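Local coordinates for cell envelope-related transcriptional attenuator domain-containing protein (Eubacterium siraeum, PDB 4OBM) that is of uncharacterised function but belongs to the LytR-CpsA-Psr family, whose members probably act in assembly of the bacterial cell envelope, at residues A[116-121]-A[138-143]; A[150-155]-A[167-172]; A[175-180]-A[225-230]. All coordinates share one frame; numbering follows the deposited sequence.

Interaction 1: A[116-121]-A[138-143]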
# COMPACT_ATOMS: atom_id res chain seq x y z
N THR A 116 -9.78 11.46 -8.54
CA THR A 116 -11.16 11.89 -8.35
C THR A 116 -11.77 11.03 -7.23
O THR A 116 -11.82 9.81 -7.35
CB THR A 116 -11.93 11.83 -9.67
OG1 THR A 116 -11.42 12.85 -10.52
CG2 THR A 116 -13.41 12.02 -9.50
N LEU A 117 -12.20 11.68 -6.14
CA LEU A 117 -12.74 10.99 -4.96
C LEU A 117 -14.06 11.58 -4.52
O LEU A 117 -14.24 12.80 -4.57
CB LEU A 117 -11.76 11.05 -3.77
CG LEU A 117 -10.29 10.67 -4.03
CD1 LEU A 117 -9.38 11.26 -2.97
CD2 LEU A 117 -10.13 9.16 -4.16
N THR A 118 -14.95 10.72 -4.01
CA THR A 118 -16.24 11.13 -3.46
C THR A 118 -16.08 11.27 -1.94
O THR A 118 -15.92 10.27 -1.24
CB THR A 118 -17.36 10.15 -3.86
OG1 THR A 118 -17.44 10.11 -5.28
CG2 THR A 118 -18.72 10.55 -3.28
N VAL A 119 -16.12 12.52 -1.45
CA VAL A 119 -16.06 12.82 -0.01
C VAL A 119 -17.51 12.64 0.53
O VAL A 119 -18.43 13.31 0.04
CB VAL A 119 -15.44 14.22 0.27
CG1 VAL A 119 -15.41 14.51 1.77
CG2 VAL A 119 -14.03 14.32 -0.32
N PRO A 120 -17.72 11.66 1.45
CA PRO A 120 -19.10 11.36 1.93
C PRO A 120 -19.78 12.51 2.68
O PRO A 120 -20.99 12.69 2.51
CB PRO A 120 -18.92 10.13 2.84
CG PRO A 120 -17.48 10.15 3.23
CD PRO A 120 -16.74 10.73 2.06
N SER A 121 -19.02 13.28 3.48
CA SER A 121 -19.55 14.42 4.22
C SER A 121 -18.45 15.46 4.44
O SER A 121 -17.27 15.10 4.47
CB SER A 121 -20.16 13.98 5.55
OG SER A 121 -19.17 13.45 6.42
N LYS A 138 -17.73 18.18 0.75
CA LYS A 138 -18.45 16.97 0.38
C LYS A 138 -18.55 16.93 -1.15
O LYS A 138 -18.60 18.00 -1.78
CB LYS A 138 -19.85 16.99 1.05
CG LYS A 138 -20.75 15.80 0.73
CD LYS A 138 -22.14 15.93 1.33
CE LYS A 138 -23.00 14.80 0.81
NZ LYS A 138 -24.30 14.71 1.52
N GLY A 139 -18.60 15.72 -1.72
CA GLY A 139 -18.79 15.54 -3.16
C GLY A 139 -17.65 14.91 -3.92
O GLY A 139 -16.55 14.73 -3.39
N THR A 140 -17.93 14.56 -5.19
CA THR A 140 -16.99 13.95 -6.13
C THR A 140 -16.13 15.10 -6.66
O THR A 140 -16.65 16.05 -7.24
CB THR A 140 -17.74 13.13 -7.19
OG1 THR A 140 -18.60 12.24 -6.51
CG2 THR A 140 -16.80 12.32 -8.05
N GLN A 141 -14.84 15.04 -6.38
CA GLN A 141 -13.91 16.14 -6.67
C GLN A 141 -12.55 15.65 -7.16
O GLN A 141 -12.14 14.55 -6.81
CB GLN A 141 -13.69 16.98 -5.40
CG GLN A 141 -14.93 17.66 -4.82
CD GLN A 141 -14.76 17.95 -3.35
OE1 GLN A 141 -14.39 19.05 -2.95
NE2 GLN A 141 -15.03 16.96 -2.51
N ILE A 142 -11.83 16.53 -7.90
CA ILE A 142 -10.50 16.26 -8.47
C ILE A 142 -9.46 16.73 -7.49
O ILE A 142 -9.35 17.93 -7.24
CB ILE A 142 -10.30 16.90 -9.89
CG1 ILE A 142 -11.36 16.40 -10.90
CG2 ILE A 142 -8.87 16.61 -10.41
CD1 ILE A 142 -11.70 17.39 -12.04
N PHE A 143 -8.69 15.79 -6.93
CA PHE A 143 -7.70 16.11 -5.91
C PHE A 143 -6.30 16.27 -6.48
O PHE A 143 -5.78 15.33 -7.07
CB PHE A 143 -7.69 15.03 -4.80
CG PHE A 143 -8.79 15.13 -3.77
CD1 PHE A 143 -10.10 14.79 -4.09
CD2 PHE A 143 -8.51 15.52 -2.47
CE1 PHE A 143 -11.12 14.89 -3.14
CE2 PHE A 143 -9.53 15.61 -1.51
CZ PHE A 143 -10.83 15.30 -1.86

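Interaction 2: A[150-155]-A[167-172]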
# COMPACT_ATOMS: atom_id res chain seq x y z
N ALA A 150 -3.14 15.93 2.28
CA ALA A 150 -3.87 16.47 3.44
C ALA A 150 -5.11 15.61 3.81
O ALA A 150 -5.33 15.33 4.99
CB ALA A 150 -4.29 17.90 3.19
N TYR A 151 -5.87 15.17 2.80
CA TYR A 151 -7.04 14.30 3.00
C TYR A 151 -6.62 12.95 3.60
O TYR A 151 -7.24 12.47 4.55
CB TYR A 151 -7.79 14.07 1.64
CG TYR A 151 -9.11 13.32 1.71
CD1 TYR A 151 -9.95 13.43 2.83
CD2 TYR A 151 -9.56 12.56 0.63
CE1 TYR A 151 -11.17 12.77 2.88
CE2 TYR A 151 -10.80 11.90 0.68
CZ TYR A 151 -11.59 12.00 1.81
OH TYR A 151 -12.80 11.35 1.87
N LEU A 152 -5.57 12.36 3.06
CA LEU A 152 -5.05 11.05 3.41
C LEU A 152 -4.44 10.98 4.83
O LEU A 152 -4.45 9.89 5.44
CB LEU A 152 -3.98 10.70 2.37
CG LEU A 152 -3.66 9.22 2.14
CD1 LEU A 152 -4.85 8.47 1.55
CD2 LEU A 152 -2.43 9.06 1.23
N THR A 153 -3.90 12.11 5.32
CA THR A 153 -3.19 12.19 6.59
C THR A 153 -3.93 12.98 7.71
O THR A 153 -3.28 13.33 8.70
CB THR A 153 -1.79 12.80 6.36
OG1 THR A 153 -1.93 14.13 5.88
CG2 THR A 153 -0.96 11.99 5.39
N LEU A 154 -5.27 13.20 7.60
CA LEU A 154 -6.01 13.89 8.66
C LEU A 154 -5.94 13.12 9.97
O LEU A 154 -6.23 11.92 10.01
CB LEU A 154 -7.48 14.12 8.29
CG LEU A 154 -7.82 15.29 7.39
CD1 LEU A 154 -9.23 15.13 6.89
CD2 LEU A 154 -7.63 16.63 8.10
N PRO A 155 -5.57 13.81 11.07
CA PRO A 155 -5.47 13.11 12.37
C PRO A 155 -6.83 12.66 12.93
O PRO A 155 -6.88 11.77 13.78
CB PRO A 155 -4.82 14.17 13.28
CG PRO A 155 -4.23 15.21 12.34
CD PRO A 155 -5.18 15.22 11.18
N LYS A 167 -9.25 2.53 6.27
CA LYS A 167 -10.30 2.34 5.28
C LYS A 167 -10.22 3.45 4.23
O LYS A 167 -10.29 3.17 3.05
CB LYS A 167 -11.69 2.30 5.95
CG LYS A 167 -11.94 1.00 6.68
CD LYS A 167 -13.07 1.09 7.69
CE LYS A 167 -13.29 -0.26 8.35
NZ LYS A 167 -14.54 -0.29 9.16
N LEU A 168 -10.01 4.70 4.68
CA LEU A 168 -9.88 5.87 3.80
C LEU A 168 -8.61 5.74 2.97
O LEU A 168 -8.67 5.88 1.75
CB LEU A 168 -9.87 7.17 4.66
CG LEU A 168 -10.05 8.54 3.98
CD1 LEU A 168 -8.73 9.13 3.51
CD2 LEU A 168 -11.18 8.53 2.92
N ASN A 169 -7.47 5.43 3.63
CA ASN A 169 -6.21 5.26 2.93
C ASN A 169 -6.29 4.12 1.91
O ASN A 169 -5.89 4.33 0.75
CB ASN A 169 -5.08 5.05 3.94
CG ASN A 169 -4.48 6.34 4.45
OD1 ASN A 169 -3.29 6.59 4.27
ND2 ASN A 169 -5.28 7.23 5.03
N ALA A 170 -6.86 2.95 2.28
CA ALA A 170 -7.00 1.82 1.35
C ALA A 170 -7.75 2.22 0.06
O ALA A 170 -7.26 1.98 -1.04
CB ALA A 170 -7.72 0.66 2.04
N THR A 171 -8.91 2.88 0.23
CA THR A 171 -9.84 3.33 -0.79
C THR A 171 -9.23 4.41 -1.67
O THR A 171 -9.30 4.29 -2.89
CB THR A 171 -11.11 3.84 -0.07
OG1 THR A 171 -11.68 2.77 0.68
CG2 THR A 171 -12.15 4.40 -1.02
N VAL A 172 -8.69 5.48 -1.07
CA VAL A 172 -8.09 6.61 -1.80
C VAL A 172 -6.86 6.11 -2.62
O VAL A 172 -6.73 6.49 -3.79
CB VAL A 172 -7.73 7.75 -0.80
CG1 VAL A 172 -6.82 8.79 -1.42
CG2 VAL A 172 -9.00 8.40 -0.26

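Interaction 3: A[175-180]-A[225-230]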
# COMPACT_ATOMS: atom_id res chain seq x y z
N SER A 175 -8.10 4.03 -5.60
CA SER A 175 -8.61 4.96 -6.60
C SER A 175 -7.45 5.59 -7.38
O SER A 175 -7.53 5.68 -8.60
CB SER A 175 -9.46 6.03 -5.93
OG SER A 175 -10.65 5.48 -5.38
N PHE A 176 -6.38 5.98 -6.69
CA PHE A 176 -5.15 6.56 -7.27
C PHE A 176 -4.46 5.59 -8.26
O PHE A 176 -4.02 6.01 -9.32
CB PHE A 176 -4.16 6.97 -6.14
CG PHE A 176 -2.79 7.41 -6.62
CD1 PHE A 176 -2.62 8.61 -7.31
CD2 PHE A 176 -1.67 6.61 -6.38
CE1 PHE A 176 -1.36 8.99 -7.77
CE2 PHE A 176 -0.42 7.00 -6.86
CZ PHE A 176 -0.26 8.19 -7.54
N ILE A 177 -4.40 4.28 -7.90
CA ILE A 177 -3.79 3.24 -8.72
C ILE A 177 -4.67 2.95 -9.96
O ILE A 177 -4.14 2.84 -11.06
CB ILE A 177 -3.48 1.95 -7.91
CG1 ILE A 177 -2.35 2.20 -6.87
CG2 ILE A 177 -3.11 0.77 -8.85
CD1 ILE A 177 -2.27 1.18 -5.70
N ASP A 178 -5.99 2.83 -9.77
CA ASP A 178 -6.94 2.55 -10.85
C ASP A 178 -7.06 3.69 -11.86
O ASP A 178 -7.13 3.43 -13.06
CB ASP A 178 -8.33 2.26 -10.27
CG ASP A 178 -8.44 0.94 -9.56
OD1 ASP A 178 -7.50 0.11 -9.69
OD2 ASP A 178 -9.48 0.71 -8.92
N GLN A 179 -7.12 4.94 -11.39
CA GLN A 179 -7.32 6.08 -12.29
C GLN A 179 -6.06 6.52 -13.03
O GLN A 179 -6.20 7.17 -14.08
CB GLN A 179 -7.88 7.27 -11.52
CG GLN A 179 -9.31 7.07 -11.06
CD GLN A 179 -9.69 8.03 -9.98
OE1 GLN A 179 -9.22 9.17 -9.95
NE2 GLN A 179 -10.57 7.60 -9.09
N ASN A 180 -4.87 6.22 -12.50
CA ASN A 180 -3.62 6.71 -13.11
C ASN A 180 -2.64 5.63 -13.54
O ASN A 180 -1.64 5.99 -14.15
CB ASN A 180 -2.91 7.62 -12.14
CG ASN A 180 -3.65 8.87 -11.81
OD1 ASN A 180 -3.80 9.77 -12.65
ND2 ASN A 180 -4.13 8.94 -10.58
N SER A 225 -11.60 -1.86 -15.15
CA SER A 225 -11.94 -0.59 -14.49
C SER A 225 -11.15 -0.50 -13.19
O SER A 225 -10.89 0.61 -12.70
CB SER A 225 -13.44 -0.50 -14.23
OG SER A 225 -14.13 -0.46 -15.46
N SER A 226 -10.77 -1.67 -12.65
CA SER A 226 -10.00 -1.74 -11.41
C SER A 226 -8.98 -2.88 -11.40
O SER A 226 -9.27 -4.01 -11.82
CB SER A 226 -10.93 -1.89 -10.22
OG SER A 226 -10.22 -1.80 -9.00
N VAL A 227 -7.78 -2.57 -10.88
CA VAL A 227 -6.69 -3.52 -10.69
C VAL A 227 -6.38 -3.58 -9.17
O VAL A 227 -5.31 -4.05 -8.76
CB VAL A 227 -5.43 -3.20 -11.54
CG1 VAL A 227 -5.72 -3.37 -13.03
CG2 VAL A 227 -4.87 -1.81 -11.22
N THR A 228 -7.30 -3.11 -8.34
CA THR A 228 -7.05 -3.10 -6.90
C THR A 228 -8.15 -3.79 -6.10
O THR A 228 -9.26 -4.03 -6.58
CB THR A 228 -6.78 -1.68 -6.36
OG1 THR A 228 -7.81 -0.77 -6.76
CG2 THR A 228 -5.44 -1.15 -6.79
N ASP A 229 -7.77 -4.14 -4.88
CA ASP A 229 -8.53 -4.76 -3.82
C ASP A 229 -7.86 -4.40 -2.51
O ASP A 229 -6.71 -3.97 -2.50
CB ASP A 229 -8.62 -6.28 -4.00
CG ASP A 229 -9.75 -6.71 -4.90
OD1 ASP A 229 -10.90 -6.75 -4.42
OD2 ASP A 229 -9.48 -7.01 -6.09
N PHE A 230 -8.59 -4.55 -1.40
CA PHE A 230 -8.03 -4.30 -0.09
C PHE A 230 -8.72 -5.14 0.94
O PHE A 230 -9.90 -5.48 0.80
CB PHE A 230 -8.06 -2.79 0.29
CG PHE A 230 -9.40 -2.17 0.56
CD1 PHE A 230 -10.02 -2.31 1.80
CD2 PHE A 230 -10.01 -1.36 -0.38
CE1 PHE A 230 -11.25 -1.71 2.07
CE2 PHE A 230 -11.25 -0.76 -0.12
CZ PHE A 230 -11.87 -0.93 1.10

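Interaction 1: A[116-121]-A[138-143]
Strand 116-119 pairs antiparallel with the chain from Gly139 to Ile142, the N-to-C directions of strands 116-119 and 141-143 meeting at 123°; the second segment turns a corner at Thr140. Four backbone bonds hold the antiparallel pair: Leu117 and Gln141 exchange N-H and C=O in both directions, and so do Val119 and Gly139, whose Gly139 N to Val119 O bond (3.0 Å) is nearly straight at 176°. On the face carrying Thr116, Thr118 and Thr140, the hydroxyls Thr118 OG1 and Thr140 OG1 lie 2.7 Å apart in a hydrogen bond. Both sit beside their own backbone N, with each CG2 anti to it; Thr140 CG2 reaches Thr116 CG2 at 3.7 Å. Leu117 and Val119, on the other face, meet the Phe143 ring: Leu117 CD1 sits over one face, 4.0 Å from the centroid, in a CH-pi contact, while Val119 CG2 meets the ring edge at CZ, 3.7 Å away. Gln141, extended beyond CG, carries its amide alongside Val119, where NE2 donates to Gly139 O (2.8 Å). That oxygen is gripped twice, by Val119 N and by Gln141 NE2, both from above the carbonyl plane, which would tend to fix the peptide just before the corner.

Interaction 2: A[150-155]-A[167-172]
Leu152 CD1 lies at the centre of the contact, 3.6 Å from Val172 CG1, the two side chains sliding past each other in opposite directions. Beside them Leu168 lays both methyls on one side of the Tyr151 ring: CD1 stands over its centre in a CH-pi contact, 4.3 Å from the centroid and 4° off the normal, while CD2 lies nearer the hydroxyl end, 3.4 Å from Tyr151 OH. The tyrosine ring gets there with CG anti to the backbone N (chi1 -173°). Val172 CG2 adds a looser touch on Tyr151 CE2. At the polar edge, Asn169 ND2 donates to Leu152 O (2.8 Å, 164°), in the carbonyl plane and on a lone pair, so the amide binds a carbonyl at the C-terminal end of helix 145-152. Asn169 OD1 turns over Leu152 CG at 3.4 Å. An alanine here would remove the amide that binds Leu152 O and would probably loosen the end of helix 145-152 against helix 164-181. The contact joins these two helices next to strand 115-119, whose Leu117 rests on both Tyr151 and Val172; Ile123 and Ile136, from strands 123-127 and 132-139, also pack against Tyr151.

Interaction 3: A[175-180]-A[225-230]
The last turns of helix 164-181 run past the loop that leads into strand 228-230, with Asp178 and Ser226 the nearest pair at 5.3 Å between CA atoms. That strand is one of the two edge strands of the mixed six-stranded sheet, next to strand 52-58, so the contact fastens a helix to an edge of the sheet. The loop itself contains an ST turn, in which Ser226 OG accepts from the backbone N of Thr228. Asp178 carries most of the contact. Its CG lies anti to the carbonyl carbon (chi1 -71°), and the carboxylate points at the loop with each oxygen taking its own firm donor. OD1 receives Val227 N at 2.9 Å, with an N-H...O angle of 167°, while OD2 receives the hydroxyl of Ser226 OG at 2.6 Å. Both donors approach from above the carboxylate plane. Thr228 reaches toward the same group tip to tip, its OG1 at 3.1 Å from both Asp178 OD1 and OD2; either would be a weak bond, and the one proton is not settled between them; Ser174 O is a further weak acceptor. Such donors around one carboxylate would probably stabilise its negative charge. Ser226 OG is thereby engaged twice, giving its proton to Asp178 and accepting from Thr228 N, which is likely to steady the turn. An apolar patch flanks this polar cluster. Ile177 CG2, anti to its backbone N, meets Thr228 CG2 at 3.7 Å and Val227 CG2 at 3.9 Å, the side chains crossing obliquely. Thr228 thus divides its two branches, the hydroxyl going to the carboxylate and the methyl to the isoleucine. On the flank of the acid, Val227 CG2 lies 3.6 Å from Asp178 OD1, the oxygen that its own backbone N-H binds.

Along the chain the three contacts come in series, each closing before the next opens. Interactions 1 and 2 lie with their centres about 12 Å apart, and strand 141-143 of the first leads into helix 145-152 of the second; Phe143 and Tyr151, whose ring planes differ by about 20°, bring them together. Interactions 2 and 3 share helix 164-181, at successive levels and about 15 Å apart between centres, and Phe230 packs back on Ala170 and Thr171. Interactions 1 and 3, about 16 Å apart, meet where Gln179 OE1 receives Thr116 N. Helix 164-181 therefore links the small two-stranded sheet and helix 145-152 to strand 228-230 at one edge of the mixed sheet.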